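Local coordinates for protein restriction endonuclease UbaLAI (Unidentified, PDB 5O63) that cleaves DNA as a monomeric Type IIE restriction endonuclease, its N-terminal B3 domain binding the cognate DNA, at residues Pro106-Leu112 with Tyr124-Ser130. Residues are numbered along the deposited sequence; the frame is centred on the assembly and turned at random.
Sequences PRLTIFL and YFDCANS
Phe111 sets its CG anti to its carbonyl carbon (chi1 -63°) and Phe125 sets its CG anti to its backbone N (chi1 170°), and these two rotations bring the rings together from neighbouring strands of an antiparallel beta hairpin in the B3 domain. The edge of Phe125 meets the face of Phe111 in a T-shaped stack, planes at 62°, with Phe125 CD2 3.5 Å from Phe111 CE1. Phe125 CE2 also reaches the methyl CG2 of Thr109 at 3.9 Å, and Phe50 adds a second edge-to-face partner for Phe111. With an alanine here instead of Phe111, the Phe125 edge would probably lose the ring face it points into, and Phe50 its edge-to-face partner. Leu108, Ile110 and Leu112 point to the other side of the sheet, against helices 3-14 and 136-144. There, too, Asp126 OD2 forms a hydrogen bond with Tyr7 OH and a salt bridge with Arg135. Three pairs of backbone bonds tie the strands, the straightest running from Ile110 N to Asp126 O (2.8 Å). Beyond the strands, where a cis peptide precedes Pro106, Ser130 OG donates to a lone pair of Pro106 O in the carbonyl plane at 2.8 Å, and the same OG lies 3.2 Å from Pro106 CD.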
ATOM      1  N   PRO A 106       0.197 -13.568   8.978  1.00 20.19           N
ATOM      2  CA  PRO A 106       0.720 -12.295   8.463  1.00 18.36           C
ATOM      3  C   PRO A 106      -0.371 -11.437   7.791  1.00 18.00           C
ATOM      4  O   PRO A 106      -1.440 -11.911   7.366  1.00 20.73           O
ATOM      5  CB  PRO A 106       1.744 -12.724   7.403  1.00 19.87           C
ATOM      6  CG  PRO A 106       1.203 -14.106   6.938  1.00 23.35           C
ATOM      7  CD  PRO A 106       0.765 -14.738   8.244  1.00 22.87           C
ATOM      8  N   ARG A 107      -0.047 -10.156   7.726  1.00 18.16           N
ATOM      9  CA  ARG A 107      -0.891  -9.117   7.077  1.00 18.16           C
ATOM     10  C   ARG A 107      -0.141  -8.546   5.899  1.00 18.54           C
ATOM     11  O   ARG A 107       1.088  -8.514   5.911  1.00 18.88           O
ATOM     12  CB  ARG A 107      -1.201  -7.999   8.066  1.00 16.99           C
ATOM     13  CG  ARG A 107      -2.155  -8.406   9.176  1.00 17.53           C
ATOM     14  CD  ARG A 107      -2.266  -7.309  10.283  1.00 18.30           C
ATOM     15  NE  ARG A 107      -0.951  -7.105  10.962  1.00 17.65           N
ATOM     16  CZ  ARG A 107      -0.527  -5.952  11.467  1.00 18.65           C
ATOM     17  NH1 ARG A 107      -1.346  -4.847  11.502  1.00 17.44           N
ATOM     18  NH2 ARG A 107       0.683  -5.861  12.027  1.00 19.66           N
ATOM     19  N   LEU A 108      -0.879  -8.094   4.879  1.00 16.11           N
ATOM     20  CA  LEU A 108      -0.275  -7.555   3.668  1.00 17.54           C
ATOM     21  C   LEU A 108      -0.946  -6.201   3.352  1.00 18.35           C
ATOM     22  O   LEU A 108      -2.147  -6.085   3.510  1.00 20.28           O
ATOM     23  CB  LEU A 108      -0.478  -8.548   2.479  1.00 23.01           C
ATOM     24  CG  LEU A 108       0.178  -8.190   1.164  1.00 24.82           C
ATOM     25  CD1 LEU A 108       1.718  -8.349   1.250  1.00 25.18           C
ATOM     26  CD2 LEU A 108      -0.384  -9.082  -0.021  1.00 26.10           C
ATOM     27  N   THR A 109      -0.164  -5.236   2.897  1.00 16.07           N
ATOM     28  CA  THR A 109      -0.729  -4.081   2.204  1.00 16.26           C
ATOM     29  C   THR A 109      -0.225  -4.029   0.790  1.00 21.05           C
ATOM     30  O   THR A 109       0.965  -4.266   0.550  1.00 20.32           O
ATOM     31  CB  THR A 109      -0.390  -2.776   2.931  1.00 17.95           C
ATOM     32  OG1 THR A 109       1.044  -2.591   3.036  1.00 21.15           O
ATOM     33  CG2 THR A 109      -1.038  -2.756   4.283  1.00 20.18           C
ATOM     34  N   ILE A 110      -1.124  -3.721  -0.159  1.00 16.97           N
ATOM     35  CA  ILE A 110      -0.733  -3.496  -1.539  1.00 17.11           C
ATOM     36  C   ILE A 110      -1.110  -2.071  -1.917  1.00 18.32           C
ATOM     37  O   ILE A 110      -2.244  -1.670  -1.733  1.00 20.64           O
ATOM     38  CB  ILE A 110      -1.388  -4.465  -2.504  1.00 19.32           C
ATOM     39  CG1 ILE A 110      -1.057  -5.915  -2.138  1.00 21.55           C
ATOM     40  CG2 ILE A 110      -0.992  -4.061  -3.999  1.00 21.34           C
ATOM     41  CD1 ILE A 110      -1.817  -6.875  -2.977  1.00 26.33           C
ATOM     42  N   PHE A 111      -0.148  -1.315  -2.448  1.00 17.16           N
ATOM     43  CA  PHE A 111      -0.426  -0.006  -3.008  1.00 19.86           C
ATOM     44  C   PHE A 111      -0.115  -0.110  -4.494  1.00 21.03           C
ATOM     45  O   PHE A 111       0.894  -0.667  -4.886  1.00 21.65           O
ATOM     46  CB  PHE A 111       0.445   1.086  -2.397  1.00 19.85           C
ATOM     47  CG  PHE A 111       0.250   1.314  -0.914  1.00 19.67           C
ATOM     48  CD1 PHE A 111      -0.512   2.392  -0.504  1.00 23.46           C
ATOM     49  CD2 PHE A 111       0.920   0.510   0.039  1.00 20.80           C
ATOM     50  CE1 PHE A 111      -0.681   2.642   0.877  1.00 21.05           C
ATOM     51  CE2 PHE A 111       0.731   0.768   1.415  1.00 25.03           C
ATOM     52  CZ  PHE A 111      -0.059   1.827   1.783  1.00 24.66           C
ATOM     53  N   LEU A 112      -0.973   0.458  -5.321  0.56 20.08           N
ATOM     54  CA  LEU A 112      -0.748   0.451  -6.762  0.56 20.63           C
ATOM     55  C   LEU A 112      -0.830   1.896  -7.225  0.56 25.21           C
ATOM     56  O   LEU A 112      -1.760   2.602  -6.821  0.56 24.65           O
ATOM     57  CB  LEU A 112      -1.820  -0.375  -7.469  0.56 22.00           C
ATOM     58  CG  LEU A 112      -1.655  -0.692  -8.947  0.56 23.53           C
ATOM     59  CD1 LEU A 112      -0.641  -1.801  -9.076  0.56 26.18           C
ATOM     60  CD2 LEU A 112      -3.044  -1.058  -9.603  0.56 25.11           C
ATOM     61  N   TYR A 124      -4.071   3.331  -5.403  1.00 23.95           N
ATOM     62  CA  TYR A 124      -5.014   2.274  -4.996  1.00 21.19           C
ATOM     63  C   TYR A 124      -4.449   1.574  -3.793  1.00 22.54           C
ATOM     64  O   TYR A 124      -3.251   1.400  -3.733  1.00 22.80           O
ATOM     65  CB  TYR A 124      -5.189   1.240  -6.085  1.00 21.60           C
ATOM     66  CG  TYR A 124      -5.784   1.830  -7.306  1.00 23.86           C
ATOM     67  CD1 TYR A 124      -7.141   1.604  -7.616  1.00 23.26           C
ATOM     68  CD2 TYR A 124      -5.013   2.642  -8.172  1.00 22.96           C
ATOM     69  CE1 TYR A 124      -7.744   2.159  -8.758  1.00 23.13           C
ATOM     70  CE2 TYR A 124      -5.616   3.203  -9.327  1.00 23.67           C
ATOM     71  CZ  TYR A 124      -6.991   2.957  -9.594  1.00 25.29           C
ATOM     72  OH  TYR A 124      -7.657   3.478 -10.713  1.00 30.27           O
ATOM     73  N   PHE A 125      -5.331   1.150  -2.888  1.00 20.43           N
ATOM     74  CA  PHE A 125      -4.871   0.412  -1.709  1.00 20.09           C
ATOM     75  C   PHE A 125      -5.697  -0.802  -1.476  1.00 22.16           C
ATOM     76  O   PHE A 125      -6.923  -0.752  -1.510  1.00 23.05           O
ATOM     77  CB  PHE A 125      -4.969   1.358  -0.503  1.00 25.11           C
ATOM     78  CG  PHE A 125      -4.753   0.701   0.808  1.00 26.12           C
ATOM     79  CD1 PHE A 125      -5.831   0.246   1.559  1.00 28.90           C
ATOM     80  CD2 PHE A 125      -3.465   0.560   1.297  1.00 26.95           C
ATOM     81  CE1 PHE A 125      -5.632  -0.369   2.829  1.00 31.57           C
ATOM     82  CE2 PHE A 125      -3.229  -0.055   2.569  1.00 27.27           C
ATOM     83  CZ  PHE A 125      -4.318  -0.520   3.327  1.00 28.92           C
ATOM     84  N   ASP A 126      -5.040  -1.919  -1.130  1.00 19.45           N
ATOM     85  CA  ASP A 126      -5.701  -3.171  -0.796  1.00 17.38           C
ATOM     86  C   ASP A 126      -4.953  -3.764   0.405  1.00 18.39           C
ATOM     87  O   ASP A 126      -3.809  -3.434   0.630  1.00 18.76           O
ATOM     88  CB  ASP A 126      -5.651  -4.115  -1.985  1.00 21.76           C
ATOM     89  CG  ASP A 126      -6.608  -5.307  -1.888  1.00 23.24           C
ATOM     90  OD1 ASP A 126      -7.410  -5.421  -0.953  1.00 23.43           O
ATOM     91  OD2 ASP A 126      -6.632  -6.101  -2.857  1.00 23.40           O
ATOM     92  N   CYS A 127      -5.648  -4.570   1.191  1.00 18.41           N
ATOM     93  CA  CYS A 127      -4.963  -5.209   2.318  1.00 23.99           C
ATOM     94  C   CYS A 127      -5.677  -6.440   2.756  1.00 25.19           C
ATOM     95  O   CYS A 127      -6.832  -6.687   2.401  1.00 23.43           O
ATOM     96  CB  CYS A 127      -4.810  -4.260   3.460  1.00 22.59           C
ATOM     97  SG  CYS A 127      -6.380  -3.897   4.258  1.00 26.81           S
ATOM     98  N   ALA A 128      -4.965  -7.252   3.525  1.00 19.13           N
ATOM     99  CA  ALA A 128      -5.416  -8.572   3.833  1.00 19.78           C
ATOM    100  C   ALA A 128      -4.720  -9.123   5.060  1.00 17.83           C
ATOM    101  O   ALA A 128      -3.664  -8.665   5.441  1.00 20.59           O
ATOM    102  CB  ALA A 128      -5.162  -9.512   2.628  1.00 22.41           C
ATOM    103  N   ASN A 129      -5.379 -10.108   5.671  1.00 20.12           N
ATOM    104  CA  ASN A 129      -4.726 -10.876   6.715  1.00 20.48           C
ATOM    105  C   ASN A 129      -4.977 -12.373   6.510  1.00 20.53           C
ATOM    106  O   ASN A 129      -5.526 -12.789   5.491  1.00 22.74           O
ATOM    107  CB  ASN A 129      -5.162 -10.390   8.101  1.00 21.22           C
ATOM    108  CG  ASN A 129      -6.626 -10.691   8.436  1.00 21.41           C
ATOM    109  OD1 ASN A 129      -7.221 -11.684   8.007  1.00 24.96           O
ATOM    110  ND2 ASN A 129      -7.182  -9.830   9.303  1.00 23.10           N
ATOM    111  N   SER A 130      -4.508 -13.169   7.482  1.00 20.69           N
ATOM    112  CA  SER A 130      -4.502 -14.606   7.296  1.00 22.54           C
ATOM    113  C   SER A 130      -5.568 -15.323   8.101  1.00 24.88           C
ATOM    114  O   SER A 130      -5.456 -16.534   8.357  1.00 25.99           O
ATOM    115  CB  SER A 130      -3.122 -15.152   7.660  1.00 24.96           C
ATOM    116  OG  SER A 130      -2.141 -14.577   6.818  1.00 23.13           O
TER